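UDP-N-Acetylglucosamine 2-Epimerase (Thermus thermophilus, PDB 1V4V) probably interconverts UDP-N-acetylglucosamine and UDP-N-acetylmannosamine by epimerising the sugar at C2. Local coordinates at residues Ser53-Gln58 and Val182-Lys187; Leu10-Gly13 and Glu17-Lys20; Glu226-Leu231 and Val327-Leu332; Ala274-Val279 and Arg340-Lys345. One frame throughout, in Å; residues are numbered along the deposited sequence.

Interaction 1 of 4, residues Ser53-Gln58 and Val182-Lys187; sequences SLFGIQ and VLLAAK
Leu184 carries its CG anti to the backbone N (chi1 178°), which sends the branch off helix 177-188 toward Phe55, while Phe55 holds its own CG beside its backbone N (chi1 -47°), which brings the CD2 side of the ring nearer to the helix than the direction of its CB suggests. The two meet off-centre: Leu184 CD2 comes to the ring edge at Phe55 CD2, 3.2 Å away, close for two carbons and a sign of tight packing. Leu184 CG follows at 3.6 Å from the same Phe55 CD2, in the ring plane, so this leucine abuts the rim and does not cover a face. A face is instead met from within the loop, where Leu54 CD2 stands 3.8 Å above the Phe55 ring plane, displaced toward the rim. That same methyl, Leu54 CD2, reaches across to Ala185 CB at 3.8 Å. The short Ala185 side chain is consistent with the close approach of loop and helix, Phe55 CA and Ala185 CA being 7.1 Å apart. The contact is wholly apolar. Its shape is set by a type I turn from Ser53 to Gly56 and a Schellman motif, with Gly56 at positive phi ending helix 45-53 and redirecting the chain. Beyond the contact, Phe55 also leans on Ala22 and Leu184 on Leu26, both of helix 15-29. Helix 177-188 follows the last strand of the first sheet, and its Ala185 and Ala186 touch helix 265-273 of the second domain, placing the loop after helix 45-53 against an element that lies between the two domains.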
loop_
_atom_site.group_PDB
_atom_site.type_symbol
_atom_site.label_atom_id
_atom_site.label_comp_id
_atom_site.label_asym_id
_atom_site.label_seq_id
_atom_site.Cartn_x
_atom_site.Cartn_y
_atom_site.Cartn_z
ATOM N N SER A 53 4.637 -16.303 -26.005
ATOM C CA SER A 53 5.209 -16.738 -27.279
ATOM C C SER A 53 4.795 -15.860 -28.450
ATOM O O SER A 53 5.627 -15.513 -29.291
ATOM C CB SER A 53 4.820 -18.189 -27.573
ATOM O OG SER A 53 5.439 -19.077 -26.658
ATOM N N LEU A 54 3.513 -15.506 -28.512
ATOM C CA LEU A 54 3.011 -14.662 -29.592
ATOM C C LEU A 54 3.839 -13.403 -29.745
ATOM O O LEU A 54 4.120 -12.971 -30.859
ATOM C CB LEU A 54 1.558 -14.242 -29.345
ATOM C CG LEU A 54 1.072 -13.131 -30.297
ATOM C CD1 LEU A 54 0.877 -13.705 -31.694
ATOM C CD2 LEU A 54 -0.220 -12.521 -29.795
ATOM N N PHE A 55 4.224 -12.810 -28.619
ATOM C CA PHE A 55 4.996 -11.575 -28.645
ATOM C C PHE A 55 6.496 -11.801 -28.724
ATOM O O PHE A 55 7.270 -10.850 -28.704
ATOM C CB PHE A 55 4.665 -10.727 -27.414
ATOM C CG PHE A 55 3.192 -10.604 -27.145
ATOM C CD1 PHE A 55 2.549 -11.503 -26.301
ATOM C CD2 PHE A 55 2.440 -9.604 -27.755
ATOM C CE1 PHE A 55 1.177 -11.410 -26.067
ATOM C CE2 PHE A 55 1.069 -9.502 -27.529
ATOM C CZ PHE A 55 0.436 -10.407 -26.683
ATOM N N GLY A 56 6.904 -13.062 -28.817
ATOM C CA GLY A 56 8.319 -13.375 -28.901
ATOM C C GLY A 56 9.065 -13.060 -27.617
ATOM O O GLY A 56 10.176 -12.526 -27.649
ATOM N N ILE A 57 8.454 -13.402 -26.487
ATOM C CA ILE A 57 9.043 -13.156 -25.173
ATOM C C ILE A 57 9.164 -14.454 -24.378
ATOM O O ILE A 57 8.269 -15.297 -24.408
ATOM C CB ILE A 57 8.178 -12.148 -24.366
ATOM C CG1 ILE A 57 8.163 -10.794 -25.075
ATOM C CG2 ILE A 57 8.729 -11.985 -22.946
ATOM C CD1 ILE A 57 7.189 -9.794 -24.472
ATOM N N GLN A 58 10.280 -14.608 -23.675
ATOM C CA GLN A 58 10.528 -15.792 -22.855
ATOM C C GLN A 58 10.726 -15.294 -21.428
ATOM O O GLN A 58 11.207 -14.178 -21.232
ATOM C CB GLN A 58 11.806 -16.497 -23.317
ATOM C CG GLN A 58 12.099 -16.343 -24.804
ATOM C CD GLN A 58 11.023 -16.942 -25.686
ATOM O OE1 GLN A 58 10.973 -16.676 -26.890
ATOM N NE2 GLN A 58 10.161 -17.764 -25.097
ATOM N N VAL A 182 -2.976 -5.010 -28.743
ATOM C CA VAL A 182 -3.794 -5.453 -29.865
ATOM C C VAL A 182 -3.041 -5.224 -31.171
ATOM O O VAL A 182 -2.985 -6.110 -32.021
ATOM C CB VAL A 182 -5.142 -4.697 -29.919
ATOM C CG1 VAL A 182 -5.991 -5.233 -31.071
ATOM C CG2 VAL A 182 -5.885 -4.872 -28.605
ATOM N N LEU A 183 -2.463 -4.036 -31.324
ATOM C CA LEU A 183 -1.703 -3.693 -32.523
ATOM C C LEU A 183 -0.561 -4.681 -32.735
ATOM O O LEU A 183 -0.292 -5.106 -33.862
ATOM C CB LEU A 183 -1.141 -2.276 -32.409
ATOM C CG LEU A 183 -2.156 -1.131 -32.443
ATOM C CD1 LEU A 183 -1.468 0.185 -32.102
ATOM C CD2 LEU A 183 -2.791 -1.060 -33.826
ATOM N N LEU A 184 0.107 -5.046 -31.645
ATOM C CA LEU A 184 1.215 -5.995 -31.705
ATOM C C LEU A 184 0.706 -7.389 -32.074
ATOM O O LEU A 184 1.283 -8.068 -32.928
ATOM C CB LEU A 184 1.932 -6.043 -30.351
ATOM C CG LEU A 184 3.095 -7.025 -30.183
ATOM C CD1 LEU A 184 4.141 -6.786 -31.260
ATOM C CD2 LEU A 184 3.704 -6.850 -28.797
ATOM N N ALA A 185 -0.377 -7.811 -31.430
ATOM C CA ALA A 185 -0.952 -9.123 -31.692
ATOM C C ALA A 185 -1.389 -9.232 -33.151
ATOM O O ALA A 185 -1.227 -10.280 -33.778
ATOM C CB ALA A 185 -2.138 -9.372 -30.770
ATOM N N ALA A 186 -1.932 -8.144 -33.691
ATOM C CA ALA A 186 -2.391 -8.146 -35.077
ATOM C C ALA A 186 -1.215 -8.318 -36.029
ATOM O O ALA A 186 -1.295 -9.066 -37.006
ATOM C CB ALA A 186 -3.124 -6.854 -35.389
ATOM N N LYS A 187 -0.125 -7.620 -35.734
ATOM C CA LYS A 187 1.074 -7.682 -36.557
ATOM C C LYS A 187 1.743 -9.052 -36.525
ATOM O O LYS A 187 2.177 -9.562 -37.557
ATOM C CB LYS A 187 2.073 -6.616 -36.097
ATOM C CG LYS A 187 3.414 -6.687 -36.805
ATOM C CD LYS A 187 4.390 -5.660 -36.262
ATOM C CE LYS A 187 5.754 -5.820 -36.918
ATOM N NZ LYS A 187 6.303 -7.191 -36.706
#

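Interaction 2 of 4, residues Leu10-Gly13 and Glu17-Lys20; sequences LAFG and EATK
Gly13 N and the Glu17 carboxylate make the polar part of the contact: the amide donates to Glu17 OE1 at 2.9 Å, nearly straight at 166°, and meets that oxygen close to the line of its C-O bond. Glu17 OE1 takes a second, weak bond from Thr14 N, so one carboxylate oxygen gathers two consecutive amides of the turn leaving the strand. The extended Glu17 chain also lays its carbon part alongside the strand end, with Glu17 CB 3.8 Å from Phe12 CB.

CH-pi contact comes next. Phe12 adopts chi1 51°, its CG between the backbone N and the carbonyl carbon, and the ring offers a face to the helix; Ala18 CA sits over it, 4.1 Å from the ring centroid and 27° off the normal. Plain apolar packing completes the set, Ala18 CB touching Phe12 CE1 at 3.6 Å. Leu48 and Leu52 of helix 45-53 pack on both Phe12 and Ala18, and the site is buried.

This tight passage from strand 6-12 into helix 15-29 opens a beta-alpha-beta unit completed by strand 34-40, the repeating unit of Rossmann-like domains, here of the first domain of a GT-B fold.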
loop_
_atom_site.group_PDB
_atom_site.type_symbol
_atom_site.label_atom_id
_atom_site.label_comp_id
_atom_site.label_asym_id
_atom_site.label_seq_id
_atom_site.Cartn_x
_atom_site.Cartn_y
_atom_site.Cartn_z
ATOM N N LEU A 10 9.990 -7.293 -15.048
ATOM C CA LEU A 10 8.539 -7.202 -15.153
ATOM C C LEU A 10 8.029 -8.467 -14.482
ATOM O O LEU A 10 8.342 -9.573 -14.916
ATOM C CB LEU A 10 8.083 -7.171 -16.617
ATOM C CG LEU A 10 8.440 -5.923 -17.417
ATOM C CD1 LEU A 10 9.923 -5.943 -17.771
ATOM C CD2 LEU A 10 7.601 -5.886 -18.689
ATOM N N ALA A 11 7.259 -8.301 -13.413
ATOM C CA ALA A 11 6.731 -9.436 -12.676
ATOM C C ALA A 11 5.214 -9.524 -12.800
ATOM O O ALA A 11 4.508 -8.585 -12.453
ATOM C CB ALA A 11 7.127 -9.315 -11.212
ATOM N N PHE A 12 4.730 -10.654 -13.302
ATOM C CA PHE A 12 3.296 -10.880 -13.475
ATOM C C PHE A 12 3.019 -12.378 -13.506
ATOM O O PHE A 12 3.939 -13.179 -13.696
ATOM C CB PHE A 12 2.812 -10.198 -14.755
ATOM C CG PHE A 12 3.626 -10.537 -15.969
ATOM C CD1 PHE A 12 3.395 -11.714 -16.673
ATOM C CD2 PHE A 12 4.641 -9.685 -16.399
ATOM C CE1 PHE A 12 4.162 -12.040 -17.792
ATOM C CE2 PHE A 12 5.416 -10.001 -17.519
ATOM C CZ PHE A 12 5.176 -11.179 -18.216
ATOM N N GLY A 13 1.759 -12.770 -13.319
ATOM C CA GLY A 13 1.452 -14.189 -13.300
ATOM C C GLY A 13 0.204 -14.682 -14.015
ATOM O O GLY A 13 -0.162 -15.843 -13.860
ATOM N N GLU A 17 -2.342 -10.148 -17.739
ATOM C CA GLU A 17 -1.264 -9.267 -17.311
ATOM C C GLU A 17 -0.133 -9.331 -18.333
ATOM O O GLU A 17 0.410 -8.309 -18.733
ATOM C CB GLU A 17 -0.761 -9.682 -15.925
ATOM C CG GLU A 17 -1.844 -9.634 -14.841
ATOM C CD GLU A 17 -1.347 -10.079 -13.474
ATOM O OE1 GLU A 17 -0.341 -10.816 -13.405
ATOM O OE2 GLU A 17 -1.978 -9.703 -12.462
ATOM N N ALA A 18 0.207 -10.539 -18.767
ATOM C CA ALA A 18 1.273 -10.721 -19.745
ATOM C C ALA A 18 0.983 -9.908 -21.009
ATOM O O ALA A 18 1.868 -9.256 -21.565
ATOM C CB ALA A 18 1.417 -12.207 -20.088
ATOM N N THR A 19 -0.269 -9.944 -21.449
ATOM C CA THR A 19 -0.682 -9.220 -22.644
ATOM C C THR A 19 -0.452 -7.721 -22.519
ATOM O O THR A 19 0.055 -7.087 -23.439
ATOM C CB THR A 19 -2.180 -9.464 -22.947
ATOM O OG1 THR A 19 -2.386 -10.854 -23.228
ATOM C CG2 THR A 19 -2.628 -8.637 -24.141
ATOM N N LYS A 20 -0.824 -7.153 -21.377
ATOM C CA LYS A 20 -0.659 -5.721 -21.170
ATOM C C LYS A 20 0.792 -5.323 -20.904
ATOM O O LYS A 20 1.165 -4.166 -21.095
ATOM C CB LYS A 20 -1.546 -5.256 -20.016
ATOM C CG LYS A 20 -3.038 -5.410 -20.296
ATOM C CD LYS A 20 -3.870 -4.892 -19.137
ATOM C CE LYS A 20 -5.363 -5.074 -19.396
ATOM N NZ LYS A 20 -5.801 -4.362 -20.623
#

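Interaction 3 of 4, residues Glu226-Leu231 and Val327-Leu332; sequences EAFPHL and VVKGLL
Phe228 is the hub: Leu332 lies over one face of its ring, and Lys329 lines part of the rim. Leu332 CD1 stands 4.0 Å from the Phe228 ring centroid and 18° off the normal, a CH-pi contact, while Leu332 CB touches Phe228 CZ at 3.6 Å. Near the ring plane, the backbone oxygen Lys329 O approaches Phe228 CZ to 3.7 Å. The lysine's carbon chain runs roughly perpendicular to the phenylalanine side chain, bringing Lys329 CG to 3.8 Å from Phe228 CE2. Leu231 adds a looser touch, its CD1 4.1 Å from Leu332 CD1 as the two leucines lie alongside, running antiparallel.

These side chains belong to the Rossmann-like second domain of a GT-B fold. The segment 226-231 is the turn that takes helix 214-227 into strand 232-236 of its parallel sheet, whereas helix 321-332 comes after the sheet's last strand, 314-316.

A type I turn from Phe228 to Leu231, closed by Leu231 N donating to Phe228 O at 3.1 Å, sets both apolar side chains facing the helix. Lys329 is extended until its last torsion (chi4 -66°), where the ammonium end bends aside to a salt bridge with Glu333, a residue that itself packs on Phe228. Further out, Asn256 ND2 bonds to Leu231 O, and Pro199 and Leu276 press on the Leu231 side chain. On the helix, Leu332 and Leu331 both reach Leu277 of strand 275-280, and Leu331 continues to Leu338 of helix 335-343.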
loop_
_atom_site.group_PDB
_atom_site.type_symbol
_atom_site.label_atom_id
_atom_site.label_comp_id
_atom_site.label_asym_id
_atom_site.label_seq_id
_atom_site.Cartn_x
_atom_site.Cartn_y
_atom_site.Cartn_z
ATOM N N GLU A 226 -26.329 -11.088 -48.278
ATOM C CA GLU A 226 -26.911 -11.204 -49.609
ATOM C C GLU A 226 -26.845 -9.879 -50.370
ATOM O O GLU A 226 -26.757 -9.860 -51.598
ATOM C CB GLU A 226 -28.357 -11.683 -49.495
ATOM C CG GLU A 226 -28.472 -13.046 -48.841
ATOM C CD GLU A 226 -29.906 -13.469 -48.616
ATOM O OE1 GLU A 226 -30.661 -12.695 -47.989
ATOM O OE2 GLU A 226 -30.273 -14.577 -49.059
ATOM N N ALA A 227 -26.866 -8.770 -49.636
ATOM C CA ALA A 227 -26.813 -7.447 -50.258
ATOM C C ALA A 227 -25.396 -7.019 -50.649
ATOM O O ALA A 227 -25.225 -6.057 -51.404
ATOM C CB ALA A 227 -27.428 -6.401 -49.316
ATOM N N PHE A 228 -24.392 -7.721 -50.129
ATOM C CA PHE A 228 -22.986 -7.414 -50.404
ATOM C C PHE A 228 -22.230 -8.678 -50.804
ATOM O O PHE A 228 -21.355 -9.148 -50.078
ATOM C CB PHE A 228 -22.340 -6.806 -49.156
ATOM C CG PHE A 228 -22.914 -5.481 -48.781
ATOM C CD1 PHE A 228 -22.476 -4.322 -49.409
ATOM C CD2 PHE A 228 -23.942 -5.396 -47.848
ATOM C CE1 PHE A 228 -23.060 -3.090 -49.112
ATOM C CE2 PHE A 228 -24.532 -4.169 -47.547
ATOM C CZ PHE A 228 -24.090 -3.022 -48.181
ATOM N N PRO A 229 -22.557 -9.238 -51.975
ATOM C CA PRO A 229 -21.915 -10.456 -52.477
ATOM C C PRO A 229 -20.398 -10.399 -52.622
ATOM O O PRO A 229 -19.736 -11.430 -52.586
ATOM C CB PRO A 229 -22.621 -10.690 -53.819
ATOM C CG PRO A 229 -23.033 -9.314 -54.240
ATOM C CD PRO A 229 -23.537 -8.724 -52.947
ATOM N N HIS A 230 -19.842 -9.202 -52.780
ATOM C CA HIS A 230 -18.397 -9.074 -52.944
ATOM C C HIS A 230 -17.620 -9.035 -51.638
ATOM O O HIS A 230 -16.389 -8.995 -51.646
ATOM C CB HIS A 230 -18.063 -7.830 -53.769
ATOM C CG HIS A 230 -18.596 -7.871 -55.164
ATOM N ND1 HIS A 230 -18.392 -8.947 -56.004
ATOM C CD2 HIS A 230 -19.314 -6.972 -55.874
ATOM C CE1 HIS A 230 -18.962 -8.706 -57.167
ATOM N NE2 HIS A 230 -19.530 -7.513 -57.117
ATOM N N LEU A 231 -18.336 -9.028 -50.517
ATOM C CA LEU A 231 -17.694 -9.015 -49.208
ATOM C C LEU A 231 -17.808 -10.390 -48.581
ATOM O O LEU A 231 -18.775 -11.107 -48.816
ATOM C CB LEU A 231 -18.382 -8.013 -48.271
ATOM C CG LEU A 231 -18.486 -6.561 -48.723
ATOM C CD1 LEU A 231 -19.122 -5.734 -47.602
ATOM C CD2 LEU A 231 -17.113 -6.032 -49.057
ATOM N N VAL A 327 -28.950 -0.309 -40.612
ATOM C CA VAL A 327 -27.732 0.340 -40.133
ATOM C C VAL A 327 -26.465 -0.235 -40.756
ATOM O O VAL A 327 -25.596 0.503 -41.220
ATOM C CB VAL A 327 -27.633 0.251 -38.594
ATOM C CG1 VAL A 327 -26.264 0.715 -38.119
ATOM C CG2 VAL A 327 -28.730 1.120 -37.966
ATOM N N VAL A 328 -26.349 -1.555 -40.765
ATOM C CA VAL A 328 -25.152 -2.170 -41.326
ATOM C C VAL A 328 -25.059 -1.932 -42.833
ATOM O O VAL A 328 -23.991 -1.598 -43.353
ATOM C CB VAL A 328 -25.120 -3.682 -41.006
ATOM C CG1 VAL A 328 -23.905 -4.338 -41.652
ATOM C CG2 VAL A 328 -25.060 -3.873 -39.486
ATOM N N LYS A 329 -26.171 -2.090 -43.538
ATOM C CA LYS A 329 -26.155 -1.872 -44.983
ATOM C C LYS A 329 -25.817 -0.405 -45.270
ATOM O O LYS A 329 -25.012 -0.103 -46.149
ATOM C CB LYS A 329 -27.513 -2.233 -45.598
ATOM C CG LYS A 329 -27.606 -1.952 -47.100
ATOM C CD LYS A 329 -28.941 -2.437 -47.664
ATOM C CE LYS A 329 -29.039 -2.201 -49.168
ATOM N NZ LYS A 329 -29.054 -0.756 -49.516
ATOM N N GLY A 330 -26.428 0.501 -44.514
ATOM C CA GLY A 330 -26.169 1.920 -44.709
ATOM C C GLY A 330 -24.709 2.285 -44.493
ATOM O O GLY A 330 -24.126 3.051 -45.263
ATOM N N LEU A 331 -24.110 1.729 -43.447
ATOM C CA LEU A 331 -22.713 2.005 -43.134
ATOM C C LEU A 331 -21.773 1.450 -44.207
ATOM O O LEU A 331 -20.831 2.124 -44.625
ATOM C CB LEU A 331 -22.352 1.407 -41.770
ATOM C CG LEU A 331 -20.926 1.695 -41.288
ATOM C CD1 LEU A 331 -20.727 3.195 -41.168
ATOM C CD2 LEU A 331 -20.684 1.018 -39.949
ATOM N N LEU A 332 -22.025 0.225 -44.654
ATOM C CA LEU A 332 -21.182 -0.386 -45.678
ATOM C C LEU A 332 -21.253 0.378 -46.996
ATOM O O LEU A 332 -20.348 0.275 -47.828
ATOM C CB LEU A 332 -21.568 -1.857 -45.882
ATOM C CG LEU A 332 -21.120 -2.773 -44.732
ATOM C CD1 LEU A 332 -21.719 -4.168 -44.887
ATOM C CD2 LEU A 332 -19.603 -2.835 -44.700
#

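Interaction 4 of 4, residues Ala274-Val279 and Arg340-Lys345; sequences ASLLLV and RMRKAK
Arg342 reaches across to Leu276 with its guanidinium edge leading, its chain stretched from CG to NE so that the charged end gets much nearer the strand than the helix backbone does. The closest approach of the two backbones is 9.5 Å, between Arg342 CA and Leu276 CA. A chi4 of 83° then turns the flat group so that NE and NH2, which share one edge, both face the corner of the chain. Arg342 NH2 donates to Leu276 O at 2.9 Å. The donor lies in the carbonyl plane, on a lone pair, but the oxygen is tilted 27° out of the guanidinium plane, and the bond is bent to 139°. From the same edge, Arg342 NE donates to a water 2.7 Å away that lies in the guanidinium plane. The water in turn donates a hydrogen bond to Ser275 O, also at 2.7 Å. Leu276 CB, at 4.0 Å from Arg342 NH2, adds only a slight side-chain touch.

Strand 275-280 is interrupted at Leu276, and one arginine serves the consecutive carbonyls of Ser275 and Leu276 there. Leu276 itself still bonds through its backbone to Tyr200, and Leu277 just after the corner to Thr202, both of strand 200-203. Arg342 also packs on Pro295, next to strand 296-298.

The acceptors are neutral, Leu276 O directly and a water that leads on to Ser275 O, so the contact across the segments is hydrogen bonding of a charged donor and not an ion pair, joining the end of helix 335-343 to the corner in strand 275-280, an inner strand of the second domain's sheet.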
loop_
_atom_site.group_PDB
_atom_site.type_symbol
_atom_site.label_atom_id
_atom_site.label_comp_id
_atom_site.label_asym_id
_atom_site.label_seq_id
_atom_site.Cartn_x
_atom_site.Cartn_y
_atom_site.Cartn_z
ATOM N N ALA A 274 -7.573 -6.833 -40.889
ATOM C CA ALA A 274 -7.782 -7.009 -42.328
ATOM C C ALA A 274 -9.230 -6.768 -42.751
ATOM O O ALA A 274 -9.569 -6.916 -43.925
ATOM C CB ALA A 274 -7.361 -8.419 -42.742
ATOM N N SER A 275 -10.081 -6.389 -41.802
ATOM C CA SER A 275 -11.494 -6.174 -42.096
ATOM C C SER A 275 -11.882 -4.709 -42.271
ATOM O O SER A 275 -11.235 -3.811 -41.729
ATOM C CB SER A 275 -12.355 -6.793 -40.993
ATOM O OG SER A 275 -12.117 -8.190 -40.887
ATOM N N LEU A 276 -12.955 -4.490 -43.026
ATOM C CA LEU A 276 -13.474 -3.151 -43.299
ATOM C C LEU A 276 -14.363 -2.705 -42.152
ATOM O O LEU A 276 -14.592 -1.512 -41.947
ATOM C CB LEU A 276 -14.351 -3.160 -44.561
ATOM C CG LEU A 276 -13.810 -3.558 -45.935
ATOM C CD1 LEU A 276 -14.956 -3.561 -46.943
ATOM C CD2 LEU A 276 -12.731 -2.589 -46.373
ATOM N N LEU A 277 -14.878 -3.679 -41.413
ATOM C CA LEU A 277 -15.811 -3.394 -40.334
ATOM C C LEU A 277 -15.928 -4.575 -39.389
ATOM O O LEU A 277 -15.765 -5.724 -39.801
ATOM C CB LEU A 277 -17.186 -3.119 -40.947
ATOM C CG LEU A 277 -18.431 -3.058 -40.067
ATOM C CD1 LEU A 277 -18.416 -1.754 -39.286
ATOM C CD2 LEU A 277 -19.694 -3.153 -40.933
ATOM N N LEU A 278 -16.207 -4.273 -38.124
ATOM C CA LEU A 278 -16.416 -5.290 -37.096
ATOM C C LEU A 278 -17.855 -5.162 -36.603
ATOM O O LEU A 278 -18.297 -4.067 -36.241
ATOM C CB LEU A 278 -15.479 -5.085 -35.899
ATOM C CG LEU A 278 -15.866 -5.947 -34.687
ATOM C CD1 LEU A 278 -15.669 -7.427 -35.033
ATOM C CD2 LEU A 278 -15.034 -5.561 -33.465
ATOM N N VAL A 279 -18.584 -6.274 -36.615
ATOM C CA VAL A 279 -19.957 -6.310 -36.124
ATOM C C VAL A 279 -19.872 -7.136 -34.845
ATOM O O VAL A 279 -19.393 -8.270 -34.869
ATOM C CB VAL A 279 -20.900 -7.017 -37.119
ATOM C CG1 VAL A 279 -22.314 -7.104 -36.535
ATOM C CG2 VAL A 279 -20.918 -6.260 -38.446
ATOM N N ARG A 340 -14.369 8.116 -41.254
ATOM C CA ARG A 340 -14.384 8.971 -40.067
ATOM C C ARG A 340 -14.173 8.146 -38.805
ATOM O O ARG A 340 -13.545 8.598 -37.845
ATOM C CB ARG A 340 -15.714 9.713 -39.939
ATOM C CG ARG A 340 -15.960 10.819 -40.947
ATOM C CD ARG A 340 -17.017 11.765 -40.395
ATOM N NE ARG A 340 -18.161 11.028 -39.863
ATOM C CZ ARG A 340 -18.983 11.487 -38.922
ATOM N NH1 ARG A 340 -18.795 12.691 -38.398
ATOM N NH2 ARG A 340 -19.992 10.733 -38.503
HETATM N N MSE A 341 -14.717 6.936 -38.800
HETATM C CA MSE A 341 -14.575 6.071 -37.648
HETATM C C MSE A 341 -13.132 5.577 -37.543
HETATM O O MSE A 341 -12.580 5.513 -36.447
HETATM C CB MSE A 341 -15.585 4.921 -37.754
HETATM C CG MSE A 341 -17.013 5.451 -37.948
HETATM SE SE MSE A 341 -18.397 4.105 -38.038
HETATM C CE MSE A 341 -17.851 3.242 -36.389
ATOM N N ARG A 342 -12.506 5.264 -38.678
ATOM C CA ARG A 342 -11.120 4.805 -38.666
ATOM C C ARG A 342 -10.164 5.919 -38.247
ATOM O O ARG A 342 -9.105 5.652 -37.684
ATOM C CB ARG A 342 -10.688 4.286 -40.049
ATOM C CG ARG A 342 -11.516 3.117 -40.545
ATOM C CD ARG A 342 -10.758 2.253 -41.553
ATOM N NE ARG A 342 -11.658 1.253 -42.127
ATOM C CZ ARG A 342 -12.478 1.487 -43.148
ATOM N NH1 ARG A 342 -12.503 2.683 -43.727
ATOM N NH2 ARG A 342 -13.308 0.537 -43.561
ATOM N N LYS A 343 -10.541 7.162 -38.523
ATOM C CA LYS A 343 -9.694 8.310 -38.192
ATOM C C LYS A 343 -9.977 8.914 -36.817
ATOM O O LYS A 343 -9.261 9.813 -36.372
ATOM C CB LYS A 343 -9.865 9.411 -39.243
ATOM C CG LYS A 343 -9.406 9.051 -40.642
ATOM C CD LYS A 343 -9.609 10.252 -41.554
ATOM C CE LYS A 343 -9.147 9.991 -42.966
ATOM N NZ LYS A 343 -9.216 11.259 -43.760
ATOM N N ALA A 344 -11.023 8.437 -36.152
ATOM C CA ALA A 344 -11.376 8.963 -34.837
ATOM C C ALA A 344 -10.273 8.707 -33.816
ATOM O O ALA A 344 -9.620 7.665 -33.836
ATOM C CB ALA A 344 -12.678 8.348 -34.363
ATOM N N LYS A 345 -10.061 9.668 -32.926
ATOM C CA LYS A 345 -9.039 9.532 -31.897
ATOM C C LYS A 345 -9.469 8.444 -30.917
ATOM O O LYS A 345 -10.588 8.471 -30.410
ATOM C CB LYS A 345 -8.865 10.860 -31.149
ATOM C CG LYS A 345 -7.881 10.794 -29.990
ATOM C CD LYS A 345 -7.901 12.068 -29.166
ATOM C CE LYS A 345 -7.048 11.919 -27.910
ATOM N NZ LYS A 345 -5.635 11.589 -28.234
HETATM O O HOH W 1 -10.886 -1.165 -41.206
#

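The four contacts fall into two pairs. Interactions 1 and 2 lie in the first domain region, their centres about 13 Å apart and not touching; helix 15-29 supplies one side of interaction 2 and packs, through Ala22 and Leu26, on Phe55 and Leu184 of interaction 1. Interactions 3 and 4 belong to the second domain, with centres about 15 Å apart, and do touch: Leu331 CD2 meets Leu277 CD1 at 3.6 Å, and Leu231 CD2 meets Leu276 CD1 at 3.9 Å. Interactions 2 and 3 are the most distant, about 40 Å between centres. Interaction 1 comes to about 7 Å from interaction 4 at the nearest atoms. As in other GT-B proteins, the active site probably lies in the cleft between the two domains.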